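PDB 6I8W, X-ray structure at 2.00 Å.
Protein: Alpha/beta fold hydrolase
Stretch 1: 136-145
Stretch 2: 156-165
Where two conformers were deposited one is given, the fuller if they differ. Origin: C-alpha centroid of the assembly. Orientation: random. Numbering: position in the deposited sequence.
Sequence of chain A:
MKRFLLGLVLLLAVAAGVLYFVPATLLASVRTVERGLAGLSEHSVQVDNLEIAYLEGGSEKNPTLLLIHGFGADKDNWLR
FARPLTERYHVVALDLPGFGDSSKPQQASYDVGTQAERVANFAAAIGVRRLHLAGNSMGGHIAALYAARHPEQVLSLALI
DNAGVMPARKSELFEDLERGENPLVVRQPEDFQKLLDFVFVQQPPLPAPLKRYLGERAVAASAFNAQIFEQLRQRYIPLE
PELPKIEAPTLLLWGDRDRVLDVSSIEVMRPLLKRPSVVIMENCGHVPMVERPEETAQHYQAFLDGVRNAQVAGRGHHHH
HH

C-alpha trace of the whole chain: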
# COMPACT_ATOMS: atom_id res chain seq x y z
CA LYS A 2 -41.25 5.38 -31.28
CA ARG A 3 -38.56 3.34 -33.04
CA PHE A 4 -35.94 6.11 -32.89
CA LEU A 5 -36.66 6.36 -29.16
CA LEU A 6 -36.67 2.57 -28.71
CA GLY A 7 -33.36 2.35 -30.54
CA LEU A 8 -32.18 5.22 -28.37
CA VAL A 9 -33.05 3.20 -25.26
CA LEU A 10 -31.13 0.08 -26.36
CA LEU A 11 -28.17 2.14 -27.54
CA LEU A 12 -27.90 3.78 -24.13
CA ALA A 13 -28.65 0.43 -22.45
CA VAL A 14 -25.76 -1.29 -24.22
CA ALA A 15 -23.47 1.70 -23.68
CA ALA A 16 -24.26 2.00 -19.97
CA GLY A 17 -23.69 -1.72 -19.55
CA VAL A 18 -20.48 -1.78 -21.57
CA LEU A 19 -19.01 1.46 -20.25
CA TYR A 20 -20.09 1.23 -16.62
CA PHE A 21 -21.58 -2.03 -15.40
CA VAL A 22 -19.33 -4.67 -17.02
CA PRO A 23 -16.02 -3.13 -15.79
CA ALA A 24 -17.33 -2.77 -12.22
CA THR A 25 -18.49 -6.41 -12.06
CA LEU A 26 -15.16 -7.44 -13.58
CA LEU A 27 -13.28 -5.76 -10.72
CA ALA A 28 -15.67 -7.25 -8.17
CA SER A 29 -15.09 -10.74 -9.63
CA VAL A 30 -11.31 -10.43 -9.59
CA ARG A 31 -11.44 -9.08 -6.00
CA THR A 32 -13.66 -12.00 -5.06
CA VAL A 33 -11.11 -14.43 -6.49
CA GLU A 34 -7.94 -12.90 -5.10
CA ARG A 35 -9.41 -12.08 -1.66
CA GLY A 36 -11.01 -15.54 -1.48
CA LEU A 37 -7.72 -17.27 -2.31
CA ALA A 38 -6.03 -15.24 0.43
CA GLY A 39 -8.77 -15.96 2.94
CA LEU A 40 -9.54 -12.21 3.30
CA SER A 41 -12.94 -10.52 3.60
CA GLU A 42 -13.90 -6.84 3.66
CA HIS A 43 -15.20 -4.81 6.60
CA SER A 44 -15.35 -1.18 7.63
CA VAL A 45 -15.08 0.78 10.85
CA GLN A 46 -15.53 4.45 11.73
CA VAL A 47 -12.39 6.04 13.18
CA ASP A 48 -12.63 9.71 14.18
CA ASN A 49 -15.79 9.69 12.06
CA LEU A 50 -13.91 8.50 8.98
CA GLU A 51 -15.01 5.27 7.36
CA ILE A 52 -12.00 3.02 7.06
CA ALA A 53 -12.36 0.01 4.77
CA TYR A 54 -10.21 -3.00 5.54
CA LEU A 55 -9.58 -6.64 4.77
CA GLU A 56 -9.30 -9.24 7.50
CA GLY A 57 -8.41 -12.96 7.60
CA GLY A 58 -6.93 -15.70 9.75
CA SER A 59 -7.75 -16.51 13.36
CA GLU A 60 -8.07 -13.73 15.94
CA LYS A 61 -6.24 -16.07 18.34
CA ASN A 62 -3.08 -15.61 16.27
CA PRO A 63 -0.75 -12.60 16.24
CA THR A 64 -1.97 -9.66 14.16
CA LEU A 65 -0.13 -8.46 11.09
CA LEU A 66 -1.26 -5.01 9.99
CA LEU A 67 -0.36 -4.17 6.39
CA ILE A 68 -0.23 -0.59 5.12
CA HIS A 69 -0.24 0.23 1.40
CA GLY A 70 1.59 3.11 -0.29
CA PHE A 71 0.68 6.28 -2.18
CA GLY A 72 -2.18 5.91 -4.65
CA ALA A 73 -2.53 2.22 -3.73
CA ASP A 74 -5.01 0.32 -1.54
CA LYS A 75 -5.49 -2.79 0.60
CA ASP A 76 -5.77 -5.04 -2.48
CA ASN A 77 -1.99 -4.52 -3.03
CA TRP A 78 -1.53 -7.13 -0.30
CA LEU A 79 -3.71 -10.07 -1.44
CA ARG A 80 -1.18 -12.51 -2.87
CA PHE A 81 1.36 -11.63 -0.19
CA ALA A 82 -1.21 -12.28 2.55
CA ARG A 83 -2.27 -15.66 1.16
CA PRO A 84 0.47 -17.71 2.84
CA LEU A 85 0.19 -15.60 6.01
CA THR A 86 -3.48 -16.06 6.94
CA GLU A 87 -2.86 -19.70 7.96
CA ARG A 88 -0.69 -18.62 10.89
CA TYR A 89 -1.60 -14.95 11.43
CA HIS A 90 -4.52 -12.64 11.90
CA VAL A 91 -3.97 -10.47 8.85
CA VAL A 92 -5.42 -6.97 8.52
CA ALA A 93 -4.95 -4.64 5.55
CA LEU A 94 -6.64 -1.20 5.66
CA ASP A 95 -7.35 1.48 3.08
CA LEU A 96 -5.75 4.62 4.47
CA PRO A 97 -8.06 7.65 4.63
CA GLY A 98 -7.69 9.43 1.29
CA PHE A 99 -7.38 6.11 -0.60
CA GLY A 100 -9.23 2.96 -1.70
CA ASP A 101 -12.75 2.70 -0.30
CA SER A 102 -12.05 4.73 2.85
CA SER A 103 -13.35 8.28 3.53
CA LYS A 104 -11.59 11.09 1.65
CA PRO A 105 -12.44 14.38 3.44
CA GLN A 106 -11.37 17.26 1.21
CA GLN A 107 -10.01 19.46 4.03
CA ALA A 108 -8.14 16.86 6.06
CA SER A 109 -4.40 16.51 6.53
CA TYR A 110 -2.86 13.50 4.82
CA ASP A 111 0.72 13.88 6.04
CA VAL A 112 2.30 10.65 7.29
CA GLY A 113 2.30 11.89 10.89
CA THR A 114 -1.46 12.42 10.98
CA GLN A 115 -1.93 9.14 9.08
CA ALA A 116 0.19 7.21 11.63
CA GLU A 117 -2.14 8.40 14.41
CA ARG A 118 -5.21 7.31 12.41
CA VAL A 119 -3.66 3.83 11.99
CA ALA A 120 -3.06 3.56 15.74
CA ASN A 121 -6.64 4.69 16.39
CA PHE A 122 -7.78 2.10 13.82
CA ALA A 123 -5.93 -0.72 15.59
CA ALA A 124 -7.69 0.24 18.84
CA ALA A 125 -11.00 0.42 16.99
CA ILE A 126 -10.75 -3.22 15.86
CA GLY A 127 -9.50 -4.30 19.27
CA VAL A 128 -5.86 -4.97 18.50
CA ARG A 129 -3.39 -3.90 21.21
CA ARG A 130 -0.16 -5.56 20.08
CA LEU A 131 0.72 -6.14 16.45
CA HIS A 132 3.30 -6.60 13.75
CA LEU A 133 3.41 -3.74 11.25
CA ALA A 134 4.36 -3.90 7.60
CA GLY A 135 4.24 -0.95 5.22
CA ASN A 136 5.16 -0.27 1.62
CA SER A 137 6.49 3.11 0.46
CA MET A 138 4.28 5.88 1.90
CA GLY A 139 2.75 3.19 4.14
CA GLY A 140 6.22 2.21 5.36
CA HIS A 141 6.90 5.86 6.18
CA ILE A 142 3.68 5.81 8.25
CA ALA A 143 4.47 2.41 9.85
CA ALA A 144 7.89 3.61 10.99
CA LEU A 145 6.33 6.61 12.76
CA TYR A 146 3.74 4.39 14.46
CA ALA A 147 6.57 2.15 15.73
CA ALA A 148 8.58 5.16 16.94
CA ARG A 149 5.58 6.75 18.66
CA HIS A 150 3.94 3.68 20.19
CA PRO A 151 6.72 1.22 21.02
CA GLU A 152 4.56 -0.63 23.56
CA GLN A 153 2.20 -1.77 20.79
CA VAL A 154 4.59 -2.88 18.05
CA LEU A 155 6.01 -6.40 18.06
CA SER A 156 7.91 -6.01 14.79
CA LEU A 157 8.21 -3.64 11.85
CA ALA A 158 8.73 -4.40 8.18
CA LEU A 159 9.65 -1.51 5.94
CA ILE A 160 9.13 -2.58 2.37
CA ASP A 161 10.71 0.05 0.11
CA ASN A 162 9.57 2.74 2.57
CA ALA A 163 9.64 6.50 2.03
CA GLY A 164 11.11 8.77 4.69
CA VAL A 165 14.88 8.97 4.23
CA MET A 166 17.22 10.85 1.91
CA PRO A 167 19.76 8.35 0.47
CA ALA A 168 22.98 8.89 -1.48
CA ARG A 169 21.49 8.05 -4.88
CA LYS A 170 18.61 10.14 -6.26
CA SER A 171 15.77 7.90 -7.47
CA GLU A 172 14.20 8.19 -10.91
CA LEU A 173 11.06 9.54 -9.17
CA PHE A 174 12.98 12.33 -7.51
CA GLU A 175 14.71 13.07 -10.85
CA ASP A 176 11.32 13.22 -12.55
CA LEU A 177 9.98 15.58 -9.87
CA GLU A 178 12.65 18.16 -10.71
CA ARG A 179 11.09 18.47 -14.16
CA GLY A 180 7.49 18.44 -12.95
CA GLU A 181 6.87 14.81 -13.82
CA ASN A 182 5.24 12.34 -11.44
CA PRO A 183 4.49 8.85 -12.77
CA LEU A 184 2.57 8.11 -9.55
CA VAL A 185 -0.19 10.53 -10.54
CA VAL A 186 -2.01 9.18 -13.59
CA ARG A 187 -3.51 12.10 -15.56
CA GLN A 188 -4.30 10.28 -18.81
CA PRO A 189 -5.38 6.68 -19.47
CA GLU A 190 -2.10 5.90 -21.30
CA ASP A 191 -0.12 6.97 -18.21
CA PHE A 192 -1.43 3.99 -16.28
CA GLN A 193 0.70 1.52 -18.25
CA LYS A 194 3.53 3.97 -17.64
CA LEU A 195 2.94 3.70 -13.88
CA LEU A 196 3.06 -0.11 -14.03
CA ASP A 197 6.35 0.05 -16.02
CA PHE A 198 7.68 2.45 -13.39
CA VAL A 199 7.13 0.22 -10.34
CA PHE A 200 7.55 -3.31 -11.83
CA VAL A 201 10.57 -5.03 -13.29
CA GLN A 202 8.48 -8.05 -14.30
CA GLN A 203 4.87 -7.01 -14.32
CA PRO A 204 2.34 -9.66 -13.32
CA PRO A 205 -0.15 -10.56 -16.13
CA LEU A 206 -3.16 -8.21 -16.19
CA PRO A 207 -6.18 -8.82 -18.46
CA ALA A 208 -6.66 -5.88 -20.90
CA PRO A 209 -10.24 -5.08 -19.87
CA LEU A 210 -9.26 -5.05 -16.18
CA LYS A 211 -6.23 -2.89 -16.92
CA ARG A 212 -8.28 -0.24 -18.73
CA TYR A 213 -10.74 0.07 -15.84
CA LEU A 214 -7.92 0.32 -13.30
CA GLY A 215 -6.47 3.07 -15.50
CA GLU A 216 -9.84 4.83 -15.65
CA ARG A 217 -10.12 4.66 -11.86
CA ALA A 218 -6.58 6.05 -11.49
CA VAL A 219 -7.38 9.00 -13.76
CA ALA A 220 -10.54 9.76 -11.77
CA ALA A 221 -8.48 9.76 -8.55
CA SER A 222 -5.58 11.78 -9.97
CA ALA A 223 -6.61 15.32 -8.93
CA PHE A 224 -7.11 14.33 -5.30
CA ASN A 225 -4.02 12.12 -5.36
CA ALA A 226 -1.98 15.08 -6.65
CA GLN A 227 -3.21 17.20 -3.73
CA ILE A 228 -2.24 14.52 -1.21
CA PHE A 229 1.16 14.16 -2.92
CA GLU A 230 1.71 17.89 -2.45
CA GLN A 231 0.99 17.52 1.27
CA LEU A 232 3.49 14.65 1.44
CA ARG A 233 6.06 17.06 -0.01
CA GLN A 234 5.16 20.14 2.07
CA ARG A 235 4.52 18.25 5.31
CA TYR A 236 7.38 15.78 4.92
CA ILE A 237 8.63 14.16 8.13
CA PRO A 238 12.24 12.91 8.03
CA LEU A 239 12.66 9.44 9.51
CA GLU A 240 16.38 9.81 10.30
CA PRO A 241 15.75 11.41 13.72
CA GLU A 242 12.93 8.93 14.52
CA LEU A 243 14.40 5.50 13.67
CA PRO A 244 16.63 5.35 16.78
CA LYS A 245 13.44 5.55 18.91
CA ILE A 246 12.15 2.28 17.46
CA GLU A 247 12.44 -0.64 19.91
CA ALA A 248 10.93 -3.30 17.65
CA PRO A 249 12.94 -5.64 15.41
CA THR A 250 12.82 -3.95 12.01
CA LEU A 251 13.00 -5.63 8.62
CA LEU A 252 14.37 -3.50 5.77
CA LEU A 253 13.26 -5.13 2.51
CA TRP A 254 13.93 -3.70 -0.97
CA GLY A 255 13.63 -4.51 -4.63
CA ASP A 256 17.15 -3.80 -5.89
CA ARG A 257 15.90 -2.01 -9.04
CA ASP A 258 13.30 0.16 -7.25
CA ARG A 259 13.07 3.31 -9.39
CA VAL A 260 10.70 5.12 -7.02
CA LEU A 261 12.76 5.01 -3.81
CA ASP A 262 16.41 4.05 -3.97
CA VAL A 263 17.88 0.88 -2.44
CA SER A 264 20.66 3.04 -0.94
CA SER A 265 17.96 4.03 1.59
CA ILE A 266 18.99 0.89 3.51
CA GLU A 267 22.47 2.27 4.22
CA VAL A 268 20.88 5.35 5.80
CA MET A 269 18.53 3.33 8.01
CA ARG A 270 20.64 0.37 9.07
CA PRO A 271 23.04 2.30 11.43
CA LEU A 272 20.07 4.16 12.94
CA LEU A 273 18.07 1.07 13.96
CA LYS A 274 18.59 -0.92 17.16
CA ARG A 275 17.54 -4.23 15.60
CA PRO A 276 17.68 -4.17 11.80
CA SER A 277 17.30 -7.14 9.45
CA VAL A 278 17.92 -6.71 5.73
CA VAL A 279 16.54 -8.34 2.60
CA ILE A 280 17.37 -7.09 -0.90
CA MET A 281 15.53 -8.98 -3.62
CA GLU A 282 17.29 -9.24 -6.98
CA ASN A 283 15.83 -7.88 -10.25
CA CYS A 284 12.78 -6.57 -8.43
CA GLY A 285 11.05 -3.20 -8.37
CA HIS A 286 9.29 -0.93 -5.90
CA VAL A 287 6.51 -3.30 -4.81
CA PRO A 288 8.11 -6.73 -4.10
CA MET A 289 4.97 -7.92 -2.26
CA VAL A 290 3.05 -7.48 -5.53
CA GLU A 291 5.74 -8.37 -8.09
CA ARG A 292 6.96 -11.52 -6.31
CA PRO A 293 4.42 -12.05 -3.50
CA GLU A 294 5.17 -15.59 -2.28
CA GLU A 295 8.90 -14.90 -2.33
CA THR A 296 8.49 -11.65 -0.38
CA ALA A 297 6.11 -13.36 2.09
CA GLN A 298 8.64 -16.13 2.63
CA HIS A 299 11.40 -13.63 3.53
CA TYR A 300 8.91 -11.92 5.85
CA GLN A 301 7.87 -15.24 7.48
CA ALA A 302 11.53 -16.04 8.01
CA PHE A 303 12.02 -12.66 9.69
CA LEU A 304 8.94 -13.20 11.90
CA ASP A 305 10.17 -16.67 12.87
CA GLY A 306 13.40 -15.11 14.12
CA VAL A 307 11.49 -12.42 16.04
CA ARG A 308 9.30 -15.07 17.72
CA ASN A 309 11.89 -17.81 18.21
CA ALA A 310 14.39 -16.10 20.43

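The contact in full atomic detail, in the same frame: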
# COMPACT_ATOMS: atom_id res chain seq x y z
N ASN A 136 4.45 -0.52 2.87
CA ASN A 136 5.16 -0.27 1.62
C ASN A 136 5.17 1.23 1.26
O ASN A 136 4.12 1.88 1.26
CB ASN A 136 4.53 -1.08 0.49
CG ASN A 136 5.04 -0.69 -0.89
OD1 ASN A 136 4.29 -0.19 -1.72
ND2 ASN A 136 6.32 -0.94 -1.14
N SER A 137 6.35 1.74 0.94
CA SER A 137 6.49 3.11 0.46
C SER A 137 5.92 4.13 1.44
O SER A 137 6.37 4.22 2.58
CB SER A 137 5.83 3.22 -0.91
OG SER A 137 6.27 4.36 -1.62
N MET A 138 4.94 4.92 1.00
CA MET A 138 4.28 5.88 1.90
C MET A 138 3.76 5.19 3.17
O MET A 138 3.81 5.74 4.27
CB MET A 138 3.13 6.60 1.20
CG MET A 138 2.39 7.59 2.11
SD MET A 138 0.81 8.15 1.44
CE MET A 138 -0.17 6.64 1.59
N GLY A 139 3.23 3.97 3.01
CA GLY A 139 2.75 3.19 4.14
C GLY A 139 3.87 2.74 5.08
O GLY A 139 3.67 2.57 6.28
N GLY A 140 5.06 2.53 4.53
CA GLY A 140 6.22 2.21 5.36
C GLY A 140 6.66 3.43 6.15
O GLY A 140 7.08 3.33 7.30
N HIS A 141 6.58 4.60 5.51
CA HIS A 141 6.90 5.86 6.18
C HIS A 141 5.99 6.02 7.41
O HIS A 141 6.45 6.32 8.52
CB HIS A 141 6.72 7.04 5.20
CG HIS A 141 7.32 8.33 5.68
ND1 HIS A 141 7.40 9.45 4.88
CD2 HIS A 141 7.89 8.67 6.86
CE1 HIS A 141 7.98 10.43 5.55
NE2 HIS A 141 8.29 9.98 6.76
N ILE A 142 4.70 5.78 7.20
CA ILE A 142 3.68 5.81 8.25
C ILE A 142 3.92 4.73 9.33
O ILE A 142 3.81 5.01 10.53
CB ILE A 142 2.28 5.60 7.62
CG1 ILE A 142 1.88 6.84 6.80
CG2 ILE A 142 1.24 5.26 8.69
CD1 ILE A 142 0.73 6.56 5.80
N ALA A 143 4.22 3.51 8.91
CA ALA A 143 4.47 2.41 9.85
C ALA A 143 5.66 2.71 10.76
O ALA A 143 5.65 2.41 11.95
CB ALA A 143 4.72 1.11 9.12
N ALA A 144 6.71 3.28 10.18
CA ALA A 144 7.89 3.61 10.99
C ALA A 144 7.54 4.61 12.08
O ALA A 144 7.99 4.48 13.21
CB ALA A 144 9.01 4.14 10.11
N LEU A 145 6.70 5.60 11.76
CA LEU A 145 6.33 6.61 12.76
C LEU A 145 5.45 6.01 13.87
O LEU A 145 5.60 6.36 15.03
CB LEU A 145 5.62 7.80 12.12
CG LEU A 145 6.52 8.69 11.27
CD1 LEU A 145 5.68 9.77 10.58
CD2 LEU A 145 7.64 9.30 12.10
N SER A 156 6.87 -6.06 15.81
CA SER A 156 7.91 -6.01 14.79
C SER A 156 7.47 -5.05 13.70
O SER A 156 6.30 -4.71 13.58
CB SER A 156 8.19 -7.40 14.19
OG SER A 156 7.16 -7.80 13.30
N LEU A 157 8.44 -4.62 12.89
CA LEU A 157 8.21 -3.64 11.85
C LEU A 157 8.88 -4.10 10.57
O LEU A 157 10.05 -4.49 10.59
CB LEU A 157 8.75 -2.28 12.28
CG LEU A 157 8.78 -1.18 11.21
CD1 LEU A 157 7.36 -0.79 10.81
CD2 LEU A 157 9.56 0.02 11.75
N ALA A 158 8.15 -4.08 9.47
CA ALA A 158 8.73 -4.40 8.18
C ALA A 158 8.54 -3.20 7.28
O ALA A 158 7.41 -2.76 7.02
CB ALA A 158 8.09 -5.67 7.57
N LEU A 159 9.66 -2.67 6.81
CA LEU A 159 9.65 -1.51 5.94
C LEU A 159 9.97 -2.02 4.55
O LEU A 159 11.09 -2.44 4.28
CB LEU A 159 10.67 -0.46 6.41
CG LEU A 159 10.37 0.10 7.80
CD1 LEU A 159 11.48 1.07 8.27
CD2 LEU A 159 9.01 0.81 7.78
N ILE A 160 8.97 -2.03 3.69
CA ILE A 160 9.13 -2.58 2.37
C ILE A 160 9.25 -1.43 1.38
O ILE A 160 8.23 -0.85 0.99
CB ILE A 160 7.95 -3.52 2.02
CG1 ILE A 160 7.88 -4.66 3.06
CG2 ILE A 160 8.08 -4.07 0.58
CD1 ILE A 160 6.66 -5.57 2.93
N ASP A 161 10.48 -1.10 0.99
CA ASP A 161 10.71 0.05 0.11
C ASP A 161 10.00 1.29 0.65
O ASP A 161 9.22 1.92 -0.05
CB ASP A 161 10.22 -0.26 -1.32
CG ASP A 161 10.87 -1.52 -1.90
OD1 ASP A 161 10.59 -2.62 -1.37
OD2 ASP A 161 11.64 -1.41 -2.88
N ASN A 162 10.25 1.63 1.91
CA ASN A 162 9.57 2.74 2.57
C ASN A 162 10.09 4.10 2.13
O ASN A 162 11.26 4.24 1.81
CB ASN A 162 9.71 2.63 4.08
CG ASN A 162 11.16 2.72 4.52
OD1 ASN A 162 11.95 1.80 4.30
ND2 ASN A 162 11.52 3.82 5.16
N ALA A 163 9.21 5.11 2.15
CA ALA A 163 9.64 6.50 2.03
C ALA A 163 10.12 6.99 3.39
O ALA A 163 9.92 6.32 4.40
CB ALA A 163 8.48 7.37 1.51
N GLY A 164 10.76 8.16 3.42
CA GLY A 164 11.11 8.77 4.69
C GLY A 164 12.58 9.04 4.97
O GLY A 164 12.91 9.68 5.97
N VAL A 165 13.48 8.57 4.11
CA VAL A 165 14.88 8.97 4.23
C VAL A 165 15.41 9.56 2.94
O VAL A 165 14.82 9.39 1.88
CB VAL A 165 15.80 7.78 4.65
CG1 VAL A 165 15.37 7.23 6.00
CG2 VAL A 165 15.77 6.69 3.59

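A turn leading into a helix is hydrogen-bonded to the end of a neighbouring strand and the loop after it, and the helix then packs along that strand through small residues. The contact buries 499 Å² in total. Helix 138-145 runs nearly antiparallel to strand 156-160, at 154°, and their axes approach to 7.5 Å.

The polar part lies at the turn. Asn136 forms a parallel bridge with Ile160, their CA atoms 4.7 Å apart. The carbonyl Ile160 O accepts two hydrogen bonds, from Asn136 ND2 at 2.9 Å and from Ser137 N at 3.2 Å. Asn136 suits this place because its t rotamer brings the amide end to the strand. Ser137 has phi/psi of 57/-121, and its CB points away overall. Ser137 O accepts from both stretches: Ala163 N donates to it at 3.0 Å, and at the start of the helix His141 N donates to Ser137 O, also at 3.0 Å.

Further along, Gly140, Ala143 and Ala144 line the contact. Gly140 CA lies 3.7 Å from Asn162 CB. A CB on Gly140 would point toward the other stretch and clash with Asn162 CB at 2.6 Å. Ala143 CB points toward the strand and meets Leu157 CD1 at 3.7 Å. Ala144 CB touches Leu159 CD2 at 4.1 Å. Leu157 and Leu159 pack against these short alanine side chains.

His141 closes the contact over the loop. Gly164 CA sits over one face of its ring, 3.6 Å from the centroid, in a CH-pi contact. Glycine fits twice here: a CB would clash with His141 CD2 at 3.0 Å, and the backbone angles of 120/-8 themselves call for glycine. Asn162 ND2 donates a hydrogen bond to Ala163 O at 3.1 Å, tying the loop to itself. Most of these residues are buried; Ala163 remains partly exposed.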